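Local atomic coordinates of ornithine carbamoyltransferase (Gloeobacter violaceus, PDB entry 3GD5), a protein that probably catalyses the reversible transfer of the carbamoyl group from carbamoyl phosphate to ornithine, giving citrulline and phosphate in arginine biosynthesis. Residues S59-V64 and C272-R277; P138-A143 and W294-N299. All coordinates share one frame; numbering follows the deposited sequence.

Contact 1 (S59-V64 and C272-R277)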
loop_
_atom_site.group_PDB
_atom_site.type_symbol
_atom_site.label_atom_id
_atom_site.label_comp_id
_atom_site.label_asym_id
_atom_site.label_seq_id
_atom_site.Cartn_x
_atom_site.Cartn_y
_atom_site.Cartn_z
ATOM N N SER A 59 18.358 5.316 -6.051
ATOM C CA SER A 59 19.324 6.388 -5.832
ATOM C C SER A 59 19.497 7.131 -7.146
ATOM O O SER A 59 20.349 6.781 -7.962
ATOM C CB SER A 59 20.671 5.834 -5.369
ATOM O OG SER A 59 21.615 6.884 -5.202
ATOM N N THR A 60 18.666 8.148 -7.346
ATOM C CA THR A 60 18.696 8.944 -8.562
ATOM C C THR A 60 20.065 9.571 -8.737
ATOM O O THR A 60 20.576 9.677 -9.851
ATOM C CB THR A 60 17.620 10.055 -8.520
ATOM O OG1 THR A 60 16.343 9.465 -8.251
ATOM C CG2 THR A 60 17.543 10.786 -9.855
ATOM N N ARG A 61 20.654 9.981 -7.622
ATOM C CA ARG A 61 21.970 10.598 -7.613
ATOM C C ARG A 61 22.969 9.639 -8.248
ATOM O O ARG A 61 23.671 9.975 -9.206
ATOM C CB ARG A 61 22.376 10.876 -6.170
ATOM C CG ARG A 61 23.640 11.684 -5.989
ATOM C CD ARG A 61 23.957 11.766 -4.498
ATOM N NE ARG A 61 22.824 12.297 -3.744
ATOM C CZ ARG A 61 22.395 13.554 -3.826
ATOM N NH1 ARG A 61 23.009 14.414 -4.629
ATOM N NH2 ARG A 61 21.352 13.950 -3.108
ATOM N N THR A 62 23.023 8.431 -7.712
ATOM C CA THR A 62 23.944 7.446 -8.240
ATOM C C THR A 62 23.563 7.066 -9.658
ATOM O O THR A 62 24.421 6.992 -10.533
ATOM C CB THR A 62 23.962 6.181 -7.376
ATOM O OG1 THR A 62 24.286 6.540 -6.029
ATOM C CG2 THR A 62 25.008 5.197 -7.900
ATOM N N ARG A 63 22.272 6.850 -9.894
ATOM C CA ARG A 63 21.822 6.454 -11.221
ATOM C C ARG A 63 22.164 7.466 -12.305
ATOM O O ARG A 63 22.593 7.083 -13.387
ATOM C CB ARG A 63 20.315 6.165 -11.225
ATOM C CG ARG A 63 19.813 5.556 -12.539
ATOM C CD ARG A 63 18.480 4.822 -12.350
ATOM N NE ARG A 63 17.415 5.703 -11.873
ATOM C CZ ARG A 63 16.917 6.719 -12.570
ATOM N NH1 ARG A 63 17.381 6.989 -13.783
ATOM N NH2 ARG A 63 15.963 7.468 -12.049
ATOM N N VAL A 64 21.995 8.755 -12.019
ATOM C CA VAL A 64 22.310 9.776 -13.016
ATOM C C VAL A 64 23.816 9.885 -13.278
ATOM O O VAL A 64 24.250 9.945 -14.432
ATOM C CB VAL A 64 21.759 11.168 -12.605
ATOM C CG1 VAL A 64 22.304 11.562 -11.248
ATOM C CG2 VAL A 64 22.138 12.214 -13.648
ATOM N N CYS A 272 29.301 14.157 0.881
ATOM C CA CYS A 272 28.866 13.284 -0.210
ATOM C C CYS A 272 27.393 13.444 -0.639
ATOM O O CYS A 272 27.024 12.981 -1.713
ATOM C CB CYS A 272 29.130 11.822 0.157
ATOM S SG CYS A 272 28.302 11.300 1.662
ATOM N N LEU A 273 26.575 14.086 0.202
ATOM C CA LEU A 273 25.143 14.340 -0.054
ATOM C C LEU A 273 24.231 13.111 0.055
ATOM O O LEU A 273 24.690 11.978 -0.076
ATOM C CB LEU A 273 24.959 14.993 -1.429
ATOM C CG LEU A 273 25.640 16.356 -1.621
ATOM C CD1 LEU A 273 25.406 16.860 -3.031
ATOM C CD2 LEU A 273 25.105 17.358 -0.596
ATOM N N PRO A 274 22.922 13.318 0.313
ATOM C CA PRO A 274 22.250 14.608 0.505
ATOM C C PRO A 274 22.632 15.160 1.860
ATOM O O PRO A 274 23.165 14.430 2.692
ATOM C CB PRO A 274 20.764 14.242 0.426
ATOM C CG PRO A 274 20.736 12.875 1.034
ATOM C CD PRO A 274 21.944 12.214 0.385
ATOM N N ALA A 275 22.361 16.440 2.084
ATOM C CA ALA A 275 22.702 17.063 3.363
ATOM C C ALA A 275 21.482 17.469 4.190
ATOM O O ALA A 275 20.445 17.851 3.642
ATOM C CB ALA A 275 23.573 18.289 3.112
ATOM N N HIS A 276 21.611 17.384 5.510
ATOM C CA HIS A 276 20.543 17.794 6.408
ATOM C C HIS A 276 21.036 19.047 7.131
ATOM O O HIS A 276 21.647 18.948 8.202
ATOM C CB HIS A 276 20.221 16.709 7.444
ATOM C CG HIS A 276 19.796 15.403 6.850
ATOM N ND1 HIS A 276 19.071 15.313 5.680
ATOM C CD2 HIS A 276 20.001 14.129 7.263
ATOM C CE1 HIS A 276 18.855 14.041 5.394
ATOM N NE2 HIS A 276 19.410 13.302 6.339
ATOM N N ARG A 277 20.791 20.218 6.543
ATOM C CA ARG A 277 21.225 21.471 7.149
ATOM C C ARG A 277 20.790 21.515 8.608
ATOM O O ARG A 277 19.696 21.073 8.955
ATOM C CB ARG A 277 20.642 22.669 6.391
ATOM C CG ARG A 277 21.153 22.805 4.965
ATOM C CD ARG A 277 20.345 23.835 4.167
ATOM N NE ARG A 277 20.386 23.546 2.737
ATOM C CZ ARG A 277 21.462 23.684 1.974
ATOM N NH1 ARG A 277 22.588 24.115 2.511
ATOM N NH2 ARG A 277 21.418 23.380 0.686
#
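Arg61, on the first turn of helix 60-72, reaches across to Leu273 and Pro274 in the loop that follows strand 268-271, and its long side chain alone bridges the two segments. The touching is by van der Waals contact, the flat guanidinium against hydrocarbon. CB of Leu273 sits over the centre of one guanidinium face, 3.7 Å above the plane, and the leucine branch continues outward until CD1 lies 3.8 Å from Arg61 NH1. Pro274 comes in obliquely, its CB 3.6 Å from Arg61 NH2. Arginine suits this place because its flat end can lie against hydrocarbon while NH2 remains able to pair with an acid. The chain runs straight out from the helix (chi1 -172°) and then bends at chi3, -55°, which turns the guanidinium to meet the leucine. A cis peptide bond before Pro274 shapes the loop here.

The polar bonds lie elsewhere. No hydrogen bond joins the segments; instead Arg61 NH2 forms a salt bridge with Glu91 of the second subunit. At the N-cap position, Ser59 OG shares a hydrogen bond of 2.8 Å with Thr62 OG1, tying the start of the helix together.

Ser59 to Thr62 and Cys272 with Leu273 probably bind carbamoyl phosphate, as in related carbamoyltransferases, which places the contact in the interdomain active-site cleft, where a Ser-Thr-Arg-Thr helix start faces the His-Cys-Leu-Pro loop.

Contact 2 (P138-A143 and W294-N299)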
loop_
_atom_site.group_PDB
_atom_site.type_symbol
_atom_site.label_atom_id
_atom_site.label_comp_id
_atom_site.label_asym_id
_atom_site.label_seq_id
_atom_site.Cartn_x
_atom_site.Cartn_y
_atom_site.Cartn_z
ATOM N N PRO A 138 33.076 2.971 -2.676
ATOM C CA PRO A 138 34.314 3.203 -3.428
ATOM C C PRO A 138 34.290 4.357 -4.423
ATOM O O PRO A 138 35.174 5.221 -4.412
ATOM C CB PRO A 138 34.542 1.870 -4.134
ATOM C CG PRO A 138 33.942 0.888 -3.193
ATOM C CD PRO A 138 32.662 1.561 -2.788
ATOM N N CYS A 139 33.284 4.359 -5.290
ATOM C CA CYS A 139 33.173 5.390 -6.306
ATOM C C CYS A 139 33.069 6.780 -5.733
ATOM O O CYS A 139 33.626 7.712 -6.298
ATOM C CB CYS A 139 31.993 5.101 -7.235
ATOM S SG CYS A 139 32.263 3.623 -8.296
ATOM N N GLN A 140 32.367 6.927 -4.613
ATOM C CA GLN A 140 32.235 8.239 -3.983
ATOM C C GLN A 140 33.627 8.755 -3.616
ATOM O O GLN A 140 33.999 9.885 -3.943
ATOM C CB GLN A 140 31.381 8.140 -2.717
ATOM C CG GLN A 140 31.306 9.432 -1.902
ATOM C CD GLN A 140 30.647 10.564 -2.664
ATOM O OE1 GLN A 140 29.532 10.410 -3.185
ATOM N NE2 GLN A 140 31.327 11.709 -2.739
ATOM N N VAL A 141 34.392 7.906 -2.945
ATOM C CA VAL A 141 35.732 8.264 -2.511
ATOM C C VAL A 141 36.692 8.598 -3.646
ATOM O O VAL A 141 37.487 9.526 -3.506
ATOM C CB VAL A 141 36.327 7.151 -1.607
ATOM C CG1 VAL A 141 37.840 7.383 -1.372
ATOM C CG2 VAL A 141 35.587 7.148 -0.276
ATOM N N VAL A 142 36.628 7.870 -4.764
ATOM C CA VAL A 142 37.521 8.173 -5.875
ATOM C C VAL A 142 37.187 9.576 -6.388
ATOM O O VAL A 142 38.051 10.300 -6.890
ATOM C CB VAL A 142 37.410 7.128 -7.038
ATOM C CG1 VAL A 142 37.552 5.706 -6.487
ATOM C CG2 VAL A 142 36.102 7.282 -7.774
ATOM N N ALA A 143 35.928 9.968 -6.239
ATOM C CA ALA A 143 35.498 11.292 -6.671
ATOM C C ALA A 143 36.010 12.341 -5.684
ATOM O O ALA A 143 36.447 13.427 -6.076
ATOM C CB ALA A 143 33.967 11.353 -6.759
ATOM N N TRP A 294 29.610 20.888 -4.486
ATOM C CA TRP A 294 29.085 20.835 -5.847
ATOM C C TRP A 294 30.138 20.296 -6.816
ATOM O O TRP A 294 29.811 19.499 -7.703
ATOM C CB TRP A 294 28.569 22.220 -6.279
ATOM C CG TRP A 294 27.580 22.803 -5.274
ATOM C CD1 TRP A 294 27.614 24.054 -4.731
ATOM C CD2 TRP A 294 26.483 22.121 -4.634
ATOM N NE1 TRP A 294 26.622 24.192 -3.787
ATOM C CE2 TRP A 294 25.913 23.024 -3.708
ATOM C CE3 TRP A 294 25.932 20.837 -4.749
ATOM C CZ2 TRP A 294 24.818 22.685 -2.897
ATOM C CZ3 TRP A 294 24.843 20.497 -3.941
ATOM C CH2 TRP A 294 24.300 21.423 -3.026
ATOM N N ASP A 295 31.397 20.704 -6.648
ATOM C CA ASP A 295 32.469 20.188 -7.508
ATOM C C ASP A 295 32.647 18.697 -7.203
ATOM O O ASP A 295 32.849 17.873 -8.096
ATOM C CB ASP A 295 33.798 20.920 -7.245
ATOM C CG ASP A 295 33.763 22.387 -7.663
ATOM O OD1 ASP A 295 33.041 22.728 -8.620
ATOM O OD2 ASP A 295 34.477 23.199 -7.045
ATOM N N GLU A 296 32.564 18.360 -5.923
ATOM C CA GLU A 296 32.700 16.982 -5.471
ATOM C C GLU A 296 31.617 16.099 -6.096
ATOM O O GLU A 296 31.879 14.963 -6.477
ATOM C CB GLU A 296 32.600 16.950 -3.947
ATOM C CG GLU A 296 32.576 15.571 -3.321
ATOM C CD GLU A 296 32.201 15.627 -1.849
ATOM O OE1 GLU A 296 32.259 14.578 -1.177
ATOM O OE2 GLU A 296 31.844 16.725 -1.366
ATOM N N ALA A 297 30.402 16.633 -6.207
ATOM C CA ALA A 297 29.280 15.891 -6.789
ATOM C C ALA A 297 29.489 15.666 -8.291
ATOM O O ALA A 297 29.278 14.555 -8.804
ATOM C CB ALA A 297 27.967 16.648 -6.535
ATOM N N GLU A 298 29.896 16.719 -8.996
ATOM C CA GLU A 298 30.156 16.600 -10.423
ATOM C C GLU A 298 31.229 15.538 -10.661
ATOM O O GLU A 298 31.171 14.790 -11.639
ATOM C CB GLU A 298 30.648 17.928 -11.012
ATOM C CG GLU A 298 30.898 17.857 -12.517
ATOM C CD GLU A 298 31.659 19.060 -13.066
ATOM O OE1 GLU A 298 31.318 20.213 -12.712
ATOM O OE2 GLU A 298 32.596 18.852 -13.867
ATOM N N ASN A 299 32.211 15.473 -9.765
ATOM C CA ASN A 299 33.284 14.499 -9.914
ATOM C C ASN A 299 32.847 13.045 -9.776
ATOM O O ASN A 299 33.649 12.137 -10.023
ATOM C CB ASN A 299 34.434 14.789 -8.948
ATOM C CG ASN A 299 35.367 15.859 -9.466
ATOM O OD1 ASN A 299 35.495 16.043 -10.676
ATOM N ND2 ASN A 299 36.038 16.559 -8.559
#
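Ala143 packs against Asn299 where helix 138-152 meets helix 293-312, and here the backbones come closest, with CA atoms 5.1 Å apart. The methyl CB of Ala143 lies 3.4 Å from the backbone O of Asn299, while Asn299 CB rests 3.8 Å from Ala143 O. A small residue suits this point, since its short side chain lets the helices approach closely as they cross at 125°.

In the looser part longer side chains span the gap. Gln140 NE2 stands 3.4 Å from Glu296 OE1, at too poor an angle for a hydrogen bond, and the amide and carboxylate planes are turned 81° apart. Gln140 bends at chi2, 63°, bringing its amide across the extended glutamate. The contact has no solvent side, all four touching residues being buried; on the helix's far face Asp295 and Glu298 meet Arg102 of the second subunit.

Arg300 and Asp144 bond Gln140, which probably binds carbamoyl phosphate as in related enzymes; Thr147, Glu150 and Lys38 hold Asn299. Glu296 OE2 accepts from the backbone N of His271, but OE1 lies close to Asp144 OD1, and two buried acids so near each other could favour a proton on one of them.

Both contacts join the carbamoyl phosphate-binding and ornithine-binding parts of the chain, but at different depths. Contact 2 is the core one, its touching residues all buried and its centre about 7 Å from the centre of the chain; the centre of contact 1, which is partly buried, lies about 12 Å away. One relies on helices meeting over a small residue, the other on a single long arginine reaching a loop. They adjoin directly: Cys272 CB packs 3.4 Å from Gln140 CD. Both border the second subunit, but in contact 1 the touching arginine itself pairs with an acid there, whereas the touching side chains of contact 2 bond within the chain and their neighbours Asp295 and Glu298 reach across.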